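Local coordinates for glucose-6-phosphate 1-dehydrogenase (PDB 7E6I), which oxidises D-glucose 6-phosphate to 6-phospho-D-glucono-1,5-lactone with NADP+ as acceptor, the first step of the oxidative pentose phosphate pathway, at residues F14-G18 / G46-S50; E188-N192 / Y402-Y406; F232-I238 / S311-A317; I348-F352 / H478-F482. One frame throughout, in Å; residues are numbered along the deposited sequence.

Contact 1 of 4, residues F14-G18 / G46-S50; sequences FGASG and GYARS
The carbonyl of Tyr47 takes backbone bonds from the loop that begins at Gly15. Ala16 N to Tyr47 O is 3.0 Å and nearly straight. Gly15 N to Tyr47 O is 2.9 Å, but the bond is strongly bent and weak. Phe14 CA also approaches this oxygen, in a CA-H...O contact. Phe14 and Tyr47 form a parallel bridge, the last pairing before the first chain turns away.

The aromatic contact lies on one face of the sheet. Tyr47 CG is trans to the backbone N (chi1 -176°), which brings its ring against that of Phe14. The two rings meet obliquely, with centroids 4.7 Å apart and planes at 37°. Phe14 CE2 lies over a face of the Tyr47 ring, 3.5 Å from Tyr47 CD1. Tyr47 CB in turn makes a CH-pi contact over a face of the Phe14 ring. Tyr47 OH bonds to Pro90 O.

Beyond the bridge the contacts are small. Ala16 CB packs 3.4 Å from Gly46 CA, and Ser17 OG lies 3.5 Å from Ala48 CB.

Gly15 to Gly18 form a type I turn, closed by Gly18 N to Gly15 O. This is the glycine-rich dinucleotide loop of a Rossmann domain, and it probably binds NADP+ together with Arg49. The loop links strand 10-14 to helix 19-34. Strand 43-48 lies between strands 10-14 and 84-88, while helix 126-139 packs against Phe14.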
loop_
_atom_site.group_PDB
_atom_site.type_symbol
_atom_site.label_atom_id
_atom_site.label_comp_id
_atom_site.label_asym_id
_atom_site.label_seq_id
_atom_site.Cartn_x
_atom_site.Cartn_y
_atom_site.Cartn_z
ATOM N N PHE A 14 -17.646 -9.939 -2.855
ATOM C CA PHE A 14 -17.707 -11.088 -1.968
ATOM C C PHE A 14 -17.222 -10.709 -0.574
ATOM O O PHE A 14 -16.343 -9.860 -0.407
ATOM C CB PHE A 14 -16.875 -12.236 -2.525
ATOM C CG PHE A 14 -17.570 -13.009 -3.616
ATOM C CD1 PHE A 14 -17.558 -12.553 -4.927
ATOM C CD2 PHE A 14 -18.228 -14.194 -3.332
ATOM C CE1 PHE A 14 -18.195 -13.270 -5.932
ATOM C CE2 PHE A 14 -18.862 -14.909 -4.329
ATOM C CZ PHE A 14 -18.849 -14.449 -5.632
ATOM N N GLY A 15 -17.808 -11.353 0.435
ATOM C CA GLY A 15 -17.564 -10.950 1.803
ATOM C C GLY A 15 -18.282 -9.673 2.168
ATOM O O GLY A 15 -17.807 -8.924 3.026
ATOM N N ALA A 16 -19.425 -9.403 1.535
ATOM C CA ALA A 16 -20.017 -8.069 1.580
ATOM C C ALA A 16 -20.413 -7.625 2.982
ATOM O O ALA A 16 -20.541 -6.422 3.220
ATOM C CB ALA A 16 -21.234 -8.015 0.665
ATOM N N SER A 17 -20.612 -8.552 3.905
ATOM C CA SER A 17 -21.048 -8.222 5.254
ATOM C C SER A 17 -19.898 -7.861 6.186
ATOM O O SER A 17 -20.143 -7.403 7.306
ATOM C CB SER A 17 -21.830 -9.400 5.837
ATOM O OG SER A 17 -21.032 -10.578 5.796
ATOM N N GLY A 18 -18.662 -8.054 5.756
ATOM C CA GLY A 18 -17.533 -7.841 6.628
ATOM C C GLY A 18 -17.130 -6.388 6.753
ATOM O O GLY A 18 -17.624 -5.501 6.058
ATOM N N GLY A 46 -23.684 -7.507 -3.475
ATOM C CA GLY A 46 -22.951 -7.972 -2.323
ATOM C C GLY A 46 -23.314 -9.409 -2.005
ATOM O O GLY A 46 -24.484 -9.731 -1.818
ATOM N N TYR A 47 -22.299 -10.265 -1.927
ATOM C CA TYR A 47 -22.462 -11.692 -1.673
ATOM C C TYR A 47 -21.758 -12.060 -0.372
ATOM O O TYR A 47 -20.615 -11.651 -0.146
ATOM C CB TYR A 47 -21.894 -12.505 -2.855
ATOM C CG TYR A 47 -22.061 -14.017 -2.825
ATOM C CD1 TYR A 47 -21.382 -14.799 -1.900
ATOM C CD2 TYR A 47 -22.852 -14.665 -3.765
ATOM C CE1 TYR A 47 -21.520 -16.178 -1.891
ATOM C CE2 TYR A 47 -22.993 -16.043 -3.762
ATOM C CZ TYR A 47 -22.327 -16.794 -2.827
ATOM O OH TYR A 47 -22.471 -18.166 -2.823
ATOM N N ALA A 48 -22.447 -12.830 0.479
ATOM C CA ALA A 48 -21.887 -13.385 1.714
ATOM C C ALA A 48 -22.805 -14.507 2.208
ATOM O O ALA A 48 -23.891 -14.730 1.666
ATOM C CB ALA A 48 -21.693 -12.311 2.792
ATOM N N ARG A 49 -22.340 -15.228 3.236
ATOM C CA ARG A 49 -23.075 -16.398 3.718
ATOM C C ARG A 49 -24.325 -16.003 4.494
ATOM O O ARG A 49 -25.371 -16.644 4.348
ATOM C CB ARG A 49 -22.171 -17.285 4.583
ATOM C CG ARG A 49 -20.750 -17.488 4.019
ATOM C CD ARG A 49 -19.616 -17.468 5.082
ATOM N NE ARG A 49 -19.727 -16.417 6.095
ATOM C CZ ARG A 49 -19.452 -15.114 5.929
ATOM N NH1 ARG A 49 -19.061 -14.648 4.739
ATOM N NH2 ARG A 49 -19.600 -14.252 6.914
ATOM N N SER A 50 -24.241 -14.962 5.323
ATOM C CA SER A 50 -25.378 -14.549 6.136
ATOM C C SER A 50 -26.569 -14.202 5.255
ATOM O O SER A 50 -26.443 -13.915 4.065
ATOM C CB SER A 50 -25.050 -13.329 6.995
ATOM O OG SER A 50 -24.072 -13.615 7.974
#

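Contact 2 of 4, residues E188-N192 / Y402-Y406; sequences EMVKN and YSERY
Tyr406 OH points into a small group of side chains from residues 188-192. Glu188 OE2 lies 3.3 Å from Tyr406 OH, and Asn192 ND2 lies 3.5 Å from the same oxygen. Beside this polar group is a Met-aromatic contact, in which Met189 meets the ring of Tyr402. Two short helical turns, 188-191 and 403-406, are thus joined through side chains on and next to them.

The Glu188 side chain bends at chi2 (71°), and both its methylene and its carboxylate come close to the phenol. Glu188 CG is 3.3 Å from Tyr406 OH. The carboxylate plane stands nearly at right angles to the Tyr406 ring. The side chains of Glu188 and Asn192 both run head-on toward that of Tyr406, and the Asn192 amide is turned about 46° from the ring.

Met189 is bent at chi2 and chi3, which carries its methyl group across to Tyr402. Met189 SD is 4.9 Å from the centroid of the Tyr402 ring, in an oblique position. The methyl carbon is nearer, and it makes an off-centre CH-pi contact. Met189 also packs on Ile370 and Ile372 of strand 367-373.

The contact lies at the surface. It joins a turn just after His183, Tyr184 and Lys187, which line the glucose 6-phosphate pocket, to one just after Asp399 to Thr401, which probably belong to a second NADP+ site. Ile411 touches both Glu188 and Tyr406. Met189 CE lies near both tyrosines, 3.8 Å from Tyr402 CD1 and 3.9 Å from Tyr406 OH.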
loop_
_atom_site.group_PDB
_atom_site.type_symbol
_atom_site.label_atom_id
_atom_site.label_comp_id
_atom_site.label_asym_id
_atom_site.label_seq_id
_atom_site.Cartn_x
_atom_site.Cartn_y
_atom_site.Cartn_z
ATOM N N GLU A 188 -2.303 9.302 -3.268
ATOM C CA GLU A 188 -2.015 10.344 -4.248
ATOM C C GLU A 188 -0.518 10.584 -4.370
ATOM O O GLU A 188 0.037 10.563 -5.470
ATOM C CB GLU A 188 -2.747 11.628 -3.860
ATOM C CG GLU A 188 -2.292 12.877 -4.587
ATOM C CD GLU A 188 -2.703 12.918 -6.064
ATOM O OE1 GLU A 188 -3.579 12.124 -6.475
ATOM O OE2 GLU A 188 -2.142 13.755 -6.817
ATOM N N MET A 189 0.168 10.757 -3.239
ATOM C CA MET A 189 1.583 11.103 -3.309
ATOM C C MET A 189 2.432 9.919 -3.757
ATOM O O MET A 189 3.462 10.113 -4.411
ATOM C CB MET A 189 2.068 11.644 -1.963
ATOM C CG MET A 189 3.465 12.255 -2.008
ATOM S SD MET A 189 3.549 13.824 -2.919
ATOM C CE MET A 189 2.040 14.587 -2.372
ATOM N N VAL A 190 2.030 8.688 -3.435
ATOM C CA VAL A 190 2.754 7.557 -3.996
ATOM C C VAL A 190 2.633 7.553 -5.520
ATOM O O VAL A 190 3.613 7.291 -6.231
ATOM C CB VAL A 190 2.265 6.237 -3.372
ATOM C CG1 VAL A 190 3.001 5.046 -3.996
ATOM C CG2 VAL A 190 2.490 6.262 -1.868
ATOM N N LYS A 191 1.441 7.887 -6.050
ATOM C CA LYS A 191 1.237 7.891 -7.499
ATOM C C LYS A 191 2.009 8.999 -8.210
ATOM O O LYS A 191 2.278 8.873 -9.406
ATOM C CB LYS A 191 -0.255 8.005 -7.831
ATOM C CG LYS A 191 -1.060 6.766 -7.461
ATOM C CD LYS A 191 -2.471 6.788 -8.070
ATOM C CE LYS A 191 -3.361 7.851 -7.430
ATOM N NZ LYS A 191 -4.550 8.153 -8.285
ATOM N N ASN A 192 2.389 10.069 -7.517
ATOM C CA ASN A 192 3.183 11.118 -8.146
ATOM C C ASN A 192 4.671 10.781 -8.279
ATOM O O ASN A 192 5.384 11.522 -8.964
ATOM C CB ASN A 192 3.072 12.419 -7.346
ATOM C CG ASN A 192 1.649 12.928 -7.232
ATOM O OD1 ASN A 192 0.839 12.757 -8.141
ATOM N ND2 ASN A 192 1.343 13.577 -6.115
ATOM N N TYR A 402 1.168 20.607 -1.225
ATOM C CA TYR A 402 0.192 20.263 -2.242
ATOM C C TYR A 402 -1.224 20.673 -1.863
ATOM O O TYR A 402 -2.113 20.616 -2.720
ATOM C CB TYR A 402 0.263 18.764 -2.529
ATOM C CG TYR A 402 1.210 18.424 -3.673
ATOM C CD1 TYR A 402 2.569 18.198 -3.446
ATOM C CD2 TYR A 402 0.751 18.376 -4.982
ATOM C CE1 TYR A 402 3.433 17.899 -4.506
ATOM C CE2 TYR A 402 1.595 18.068 -6.025
ATOM C CZ TYR A 402 2.933 17.837 -5.801
ATOM O OH TYR A 402 3.746 17.540 -6.885
ATOM N N SER A 403 -1.446 21.103 -0.615
ATOM C CA SER A 403 -2.745 21.638 -0.218
ATOM C C SER A 403 -3.156 22.820 -1.088
ATOM O O SER A 403 -4.351 23.022 -1.324
ATOM C CB SER A 403 -2.720 22.044 1.257
ATOM O OG SER A 403 -2.916 23.441 1.416
ATOM N N GLU A 404 -2.188 23.614 -1.563
ATOM C CA GLU A 404 -2.449 24.626 -2.581
ATOM C C GLU A 404 -3.409 24.099 -3.641
ATOM O O GLU A 404 -4.562 24.529 -3.727
ATOM C CB GLU A 404 -1.149 25.064 -3.263
ATOM C CG GLU A 404 -0.209 25.901 -2.418
ATOM C CD GLU A 404 1.238 25.762 -2.874
ATOM O OE1 GLU A 404 2.131 25.594 -2.009
ATOM O OE2 GLU A 404 1.477 25.809 -4.106
ATOM N N ARG A 405 -2.949 23.126 -4.418
ATOM C CA ARG A 405 -3.692 22.656 -5.578
ATOM C C ARG A 405 -4.837 21.711 -5.231
ATOM O O ARG A 405 -5.758 21.551 -6.040
ATOM C CB ARG A 405 -2.709 21.979 -6.523
ATOM C CG ARG A 405 -1.424 22.761 -6.576
ATOM C CD ARG A 405 -0.549 22.345 -7.744
ATOM N NE ARG A 405 -0.076 20.977 -7.647
ATOM C CZ ARG A 405 0.260 20.245 -8.708
ATOM N NH1 ARG A 405 0.198 20.765 -9.926
ATOM N NH2 ARG A 405 0.687 19.011 -8.589
ATOM N N TYR A 406 -4.812 21.083 -4.053
ATOM C CA TYR A 406 -5.790 20.034 -3.773
ATOM C C TYR A 406 -7.132 20.601 -3.328
ATOM O O TYR A 406 -8.160 19.941 -3.510
ATOM C CB TYR A 406 -5.253 19.054 -2.722
ATOM C CG TYR A 406 -4.089 18.202 -3.207
ATOM C CD1 TYR A 406 -3.642 18.286 -4.527
ATOM C CD2 TYR A 406 -3.431 17.321 -2.348
ATOM C CE1 TYR A 406 -2.571 17.518 -4.982
ATOM C CE2 TYR A 406 -2.353 16.541 -2.794
ATOM C CZ TYR A 406 -1.927 16.644 -4.119
ATOM O OH TYR A 406 -0.864 15.889 -4.607
#

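Contact 3 of 4, residues F232-I238 / S311-A317; sequences FDSIGII and SKCVTFA
Ile237, Ile238, Val314 and Ala317 make the apolar centre of this buried contact. Ile237 CG2 touches two side chains, 3.9 Å from Val314 CG1 and 3.8 Å from Ala317 CB. Ile237 CG1 is trans to the backbone N (chi1 -163°), and this branch runs beside the carbonyl of Thr315. Ile238 reaches the same methyl group of Ala317, with Ile238 CG1 3.7 Å from Ala317 CB.

Next comes the sulfur of Cys313. Cys313 SG is 3.7 Å from Phe232 CD2 and approaches the ring obliquely, in a sulfur-aromatic contact. The carbonyl oxygen of Val314 lies at the edge of that ring, near its plane. The Phe232 side chain is about 5 Å from the bound glucose 6-phosphate at the nearest atoms.

The same oxygen of Val314 accepts the one backbone bond between the segments, from Ile237 N at 3.0 Å to Val314 O. This bond ties the N-terminal part of helix 236-254 to the chain entering strand 316-321. Gly236 has a positive phi, which suits glycine.

At the polar edge Ser311 OG donates to Asp233 OD1. The 2.5 Å between Ser311 OG and Asp233 OD1 is very short, so the exact length is doubtful. Ser311 OG also accepts from Cys313 N, forming an ST turn. Tyr301 OH bonds to Asp233 OD1 as well.

Helix 236-254 carries the substrate-binding Asp240 and the probable proton acceptor His245. Helix 433-451 packs on Ile238. Strand 285-291 lies alongside 316-321, and a classic beta bulge at Thr315 and Phe316 faces Gly288.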
loop_
_atom_site.group_PDB
_atom_site.type_symbol
_atom_site.label_atom_id
_atom_site.label_comp_id
_atom_site.label_asym_id
_atom_site.label_seq_id
_atom_site.Cartn_x
_atom_site.Cartn_y
_atom_site.Cartn_z
ATOM N N PHE A 232 -1.258 -9.694 16.383
ATOM C CA PHE A 232 -0.050 -9.111 15.829
ATOM C C PHE A 232 1.166 -9.977 16.101
ATOM O O PHE A 232 2.171 -9.866 15.382
ATOM C CB PHE A 232 0.141 -7.713 16.409
ATOM C CG PHE A 232 1.102 -6.854 15.640
ATOM C CD1 PHE A 232 0.708 -6.218 14.477
ATOM C CD2 PHE A 232 2.395 -6.660 16.098
ATOM C CE1 PHE A 232 1.588 -5.403 13.780
ATOM C CE2 PHE A 232 3.278 -5.861 15.398
ATOM C CZ PHE A 232 2.874 -5.230 14.242
ATOM N N ASP A 233 1.077 -10.864 17.097
ATOM C CA ASP A 233 2.257 -11.577 17.571
ATOM C C ASP A 233 2.876 -12.424 16.472
ATOM O O ASP A 233 4.101 -12.491 16.348
ATOM C CB ASP A 233 1.900 -12.446 18.772
ATOM C CG ASP A 233 3.119 -12.895 19.526
ATOM O OD1 ASP A 233 3.764 -12.015 20.128
ATOM O OD2 ASP A 233 3.450 -14.104 19.502
ATOM N N SER A 234 2.055 -13.070 15.666
ATOM C CA SER A 234 2.564 -13.887 14.581
ATOM C C SER A 234 2.840 -13.080 13.313
ATOM O O SER A 234 3.329 -13.652 12.331
ATOM C CB SER A 234 1.566 -14.997 14.270
ATOM O OG SER A 234 0.302 -14.432 13.955
ATOM N N ILE A 235 2.520 -11.779 13.308
ATOM C CA ILE A 235 2.715 -10.907 12.151
ATOM C C ILE A 235 4.039 -10.160 12.290
ATOM O O ILE A 235 5.008 -10.460 11.578
ATOM C CB ILE A 235 1.564 -9.896 12.001
ATOM C CG1 ILE A 235 0.196 -10.579 11.907
ATOM C CG2 ILE A 235 1.778 -9.046 10.771
ATOM C CD1 ILE A 235 0.144 -11.698 10.928
ATOM N N GLY A 236 4.077 -9.175 13.196
ATOM C CA GLY A 236 5.219 -8.301 13.373
ATOM C C GLY A 236 5.237 -7.158 12.369
ATOM O O GLY A 236 4.602 -7.201 11.318
ATOM N N ILE A 237 6.007 -6.115 12.702
ATOM C CA ILE A 237 5.929 -4.876 11.932
ATOM C C ILE A 237 6.506 -5.075 10.545
ATOM O O ILE A 237 6.060 -4.440 9.578
ATOM C CB ILE A 237 6.636 -3.722 12.676
ATOM C CG1 ILE A 237 6.214 -2.372 12.106
ATOM C CG2 ILE A 237 8.148 -3.843 12.603
ATOM C CD1 ILE A 237 4.762 -2.077 12.289
ATOM N N ILE A 238 7.489 -5.966 10.419
ATOM C CA ILE A 238 8.144 -6.167 9.141
ATOM C C ILE A 238 7.158 -6.742 8.140
ATOM O O ILE A 238 6.985 -6.202 7.043
ATOM C CB ILE A 238 9.388 -7.053 9.312
ATOM C CG1 ILE A 238 10.354 -6.363 10.277
ATOM C CG2 ILE A 238 10.053 -7.293 7.975
ATOM C CD1 ILE A 238 11.522 -7.187 10.661
ATOM N N SER A 311 6.932 -12.926 24.682
ATOM C CA SER A 311 6.832 -12.608 23.265
ATOM C C SER A 311 8.031 -11.800 22.779
ATOM O O SER A 311 8.379 -10.770 23.361
ATOM C CB SER A 311 5.546 -11.833 23.001
ATOM O OG SER A 311 5.541 -11.328 21.685
ATOM N N LYS A 312 8.651 -12.257 21.691
ATOM C CA LYS A 312 9.713 -11.516 21.023
ATOM C C LYS A 312 9.199 -10.702 19.834
ATOM O O LYS A 312 9.978 -10.385 18.924
ATOM C CB LYS A 312 10.811 -12.475 20.563
ATOM C CG LYS A 312 11.446 -13.298 21.673
ATOM C CD LYS A 312 12.861 -13.749 21.276
ATOM C CE LYS A 312 12.825 -14.681 20.061
ATOM N NZ LYS A 312 13.399 -16.039 20.336
ATOM N N CYS A 313 7.909 -10.361 19.813
ATOM C CA CYS A 313 7.334 -9.709 18.643
ATOM C C CYS A 313 7.955 -8.331 18.420
ATOM O O CYS A 313 8.081 -7.527 19.351
ATOM C CB CYS A 313 5.826 -9.580 18.786
ATOM S SG CYS A 313 5.043 -8.919 17.300
ATOM N N VAL A 314 8.323 -8.057 17.174
ATOM C CA VAL A 314 8.931 -6.786 16.794
ATOM C C VAL A 314 7.827 -5.796 16.432
ATOM O O VAL A 314 7.070 -6.025 15.483
ATOM C CB VAL A 314 9.900 -6.979 15.617
ATOM C CG1 VAL A 314 10.471 -5.677 15.203
ATOM C CG2 VAL A 314 11.023 -7.927 15.996
ATOM N N THR A 315 7.749 -4.682 17.161
ATOM C CA THR A 315 6.827 -3.604 16.807
ATOM C C THR A 315 7.540 -2.398 16.200
ATOM O O THR A 315 6.875 -1.459 15.737
ATOM C CB THR A 315 5.997 -3.179 18.036
ATOM O OG1 THR A 315 6.847 -2.576 19.016
ATOM C CG2 THR A 315 5.320 -4.387 18.666
ATOM N N PHE A 316 8.873 -2.399 16.188
ATOM C CA PHE A 316 9.668 -1.405 15.486
ATOM C C PHE A 316 10.832 -2.120 14.837
ATOM O O PHE A 316 11.517 -2.899 15.505
ATOM C CB PHE A 316 10.212 -0.318 16.426
ATOM C CG PHE A 316 11.174 0.628 15.755
ATOM C CD1 PHE A 316 12.487 0.261 15.505
ATOM C CD2 PHE A 316 10.756 1.877 15.361
ATOM C CE1 PHE A 316 13.342 1.106 14.867
ATOM C CE2 PHE A 316 11.616 2.725 14.727
ATOM C CZ PHE A 316 12.916 2.336 14.478
ATOM N N ALA A 317 11.107 -1.801 13.573
ATOM C CA ALA A 317 12.274 -2.337 12.882
ATOM C C ALA A 317 12.881 -1.286 11.968
ATOM O O ALA A 317 12.166 -0.582 11.249
ATOM C CB ALA A 317 11.923 -3.585 12.055
#

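Contact 4 of 4, residues I348-F352 / H478-F482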
loop_
_atom_site.group_PDB
_atom_site.type_symbol
_atom_site.label_atom_id
_atom_site.label_comp_id
_atom_site.label_asym_id
_atom_site.label_seq_id
_atom_site.Cartn_x
_atom_site.Cartn_y
_atom_site.Cartn_z
ATOM N N ILE A 348 9.470 9.911 2.913
ATOM C CA ILE A 348 10.672 9.560 2.162
ATOM C C ILE A 348 11.701 10.653 2.396
ATOM O O ILE A 348 11.396 11.836 2.230
ATOM C CB ILE A 348 10.386 9.440 0.655
ATOM C CG1 ILE A 348 9.387 8.328 0.360
ATOM C CG2 ILE A 348 11.692 9.291 -0.133
ATOM C CD1 ILE A 348 8.655 8.582 -0.942
ATOM N N ARG A 349 12.930 10.273 2.723
ATOM C CA ARG A 349 13.976 11.263 2.967
ATOM C C ARG A 349 15.202 10.871 2.167
ATOM O O ARG A 349 15.719 9.761 2.323
ATOM C CB ARG A 349 14.314 11.361 4.455
ATOM C CG ARG A 349 15.205 12.536 4.842
ATOM C CD ARG A 349 15.377 12.578 6.359
ATOM N NE ARG A 349 14.128 12.987 6.986
ATOM C CZ ARG A 349 13.783 14.259 7.140
ATOM N NH1 ARG A 349 14.620 15.227 6.737
ATOM N NH2 ARG A 349 12.609 14.565 7.689
ATOM N N ILE A 350 15.674 11.777 1.326
ATOM C CA ILE A 350 16.816 11.512 0.472
ATOM C C ILE A 350 17.846 12.597 0.739
ATOM O O ILE A 350 17.530 13.784 0.637
ATOM C CB ILE A 350 16.406 11.472 -1.008
ATOM C CG1 ILE A 350 15.616 10.184 -1.238
ATOM C CG2 ILE A 350 17.636 11.528 -1.885
ATOM C CD1 ILE A 350 14.857 10.132 -2.489
ATOM N N GLN A 351 19.048 12.198 1.139
ATOM C CA GLN A 351 20.132 13.134 1.393
ATOM C C GLN A 351 21.134 13.070 0.250
ATOM O O GLN A 351 21.565 11.980 -0.144
ATOM C CB GLN A 351 20.850 12.840 2.708
ATOM C CG GLN A 351 21.606 14.050 3.179
ATOM C CD GLN A 351 22.208 13.901 4.560
ATOM O OE1 GLN A 351 22.863 12.916 4.845
ATOM N NE2 GLN A 351 21.999 14.896 5.415
ATOM N N PHE A 352 21.512 14.232 -0.266
ATOM C CA PHE A 352 22.433 14.290 -1.391
ATOM C C PHE A 352 23.865 14.526 -0.924
ATOM O O PHE A 352 24.119 14.954 0.204
ATOM C CB PHE A 352 21.978 15.367 -2.375
ATOM C CG PHE A 352 20.651 15.050 -3.006
ATOM C CD1 PHE A 352 20.583 14.264 -4.153
ATOM C CD2 PHE A 352 19.467 15.492 -2.433
ATOM C CE1 PHE A 352 19.361 13.950 -4.732
ATOM C CE2 PHE A 352 18.243 15.178 -3.013
ATOM C CZ PHE A 352 18.192 14.414 -4.159
ATOM N N HIS A 478 24.437 4.624 8.170
ATOM C CA HIS A 478 23.947 4.356 6.824
ATOM C C HIS A 478 23.959 5.619 5.976
ATOM O O HIS A 478 23.073 5.850 5.148
ATOM C CB HIS A 478 22.556 3.740 6.870
ATOM C CG HIS A 478 22.561 2.342 7.384
ATOM N ND1 HIS A 478 22.768 2.048 8.715
ATOM C CD2 HIS A 478 22.443 1.156 6.746
ATOM C CE1 HIS A 478 22.746 0.737 8.879
ATOM N NE2 HIS A 478 22.563 0.172 7.695
ATOM N N GLY A 479 24.968 6.452 6.191
ATOM C CA GLY A 479 25.245 7.547 5.293
ATOM C C GLY A 479 24.478 8.813 5.553
ATOM O O GLY A 479 24.642 9.778 4.797
ATOM N N TYR A 480 23.652 8.861 6.589
ATOM C CA TYR A 480 22.950 10.100 6.884
ATOM C C TYR A 480 23.829 11.037 7.709
ATOM O O TYR A 480 24.361 10.664 8.757
ATOM C CB TYR A 480 21.640 9.837 7.608
ATOM C CG TYR A 480 20.804 11.081 7.647
ATOM C CD1 TYR A 480 20.036 11.456 6.546
ATOM C CD2 TYR A 480 20.812 11.914 8.757
ATOM C CE1 TYR A 480 19.279 12.604 6.559
ATOM C CE2 TYR A 480 20.053 13.066 8.779
ATOM C CZ TYR A 480 19.288 13.404 7.673
ATOM O OH TYR A 480 18.533 14.548 7.676
ATOM N N THR A 481 23.971 12.262 7.232
ATOM C CA THR A 481 24.787 13.276 7.880
ATOM C C THR A 481 23.838 14.200 8.632
ATOM O O THR A 481 22.974 14.841 8.024
ATOM C CB THR A 481 25.614 14.025 6.836
ATOM O OG1 THR A 481 26.712 13.197 6.444
ATOM C CG2 THR A 481 26.147 15.355 7.380
ATOM N N PHE A 482 23.960 14.235 9.953
ATOM C CA PHE A 482 23.086 15.103 10.723
ATOM C C PHE A 482 23.661 16.507 10.710
ATOM O O PHE A 482 24.865 16.698 10.525
ATOM C CB PHE A 482 22.910 14.589 12.157
ATOM C CG PHE A 482 22.066 13.340 12.251
ATOM C CD1 PHE A 482 20.676 13.428 12.313
ATOM C CD2 PHE A 482 22.651 12.090 12.281
ATOM C CE1 PHE A 482 19.888 12.285 12.370
ATOM C CE2 PHE A 482 21.873 10.941 12.343
ATOM C CZ PHE A 482 20.481 11.043 12.387
#
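Gln351 reaches Thr481 on an extended side chain: CG lies trans to the backbone N (chi1 -160°), and chi2 is 173°. Tyr480 has a similar first torsion, which turns its ring back toward the strand, so that its face lies against the amide of Gln351.

That amide pairs with the backbone of Thr481 at both ends. Thr481 N donates to Gln351 OE1 at 2.7 Å, and Gln351 NE2 donates to Thr481 O at 2.8 Å. Both bonds are nearly straight. Each uses a lone pair in the carbonyl plane of its acceptor. One primary amide thus satisfies both the N-H and the C=O of Thr481, and the pair of bonds fixes its rotation. NE2 also bonds to Glu367 OE1.

The Gln351 amide stacks on the Tyr480 ring, with planes only 6° apart. Gln351 NE2 lies over one face of the ring, 3.7 Å from Tyr480 CE1.

Arg349 bends at chi3, and its CD comes 3.9 Å from Tyr480 CE1. Glu367 OE2 takes both Arg349 NH1 and Tyr480 OH, while Glu347 holds Arg349 NH2. Arg349 probably belongs to the second NADP+ site, so these carboxylates may help set its orientation.

Strand 345-352 runs between strands 212-220 and 367-373 in the large mixed sheet. The loop 478-482 follows helix 471-476, against which Phe482 packs.

In the fold
Following the chain, contact 1 closes first, joining strands 10-14 and 43-48 in the Rossmann domain around helix 19-34. It stands in series with the others. Contact 2 opens at the helical turn 188-191 and closes only at 402-406, joining the nucleotide-binding part of the chain to the C-terminal part. Contact 3 opens and closes within that long loop, tying the start of helix 236-254 to the chain entering strand 316-321. Contact 4 crosses contact 2: it opens on strand 345-352 before contact 2 closes, and ends near the C terminus. Contacts 3 and 4 reach the same mixed beta-sheet, with centres about 26 Å apart.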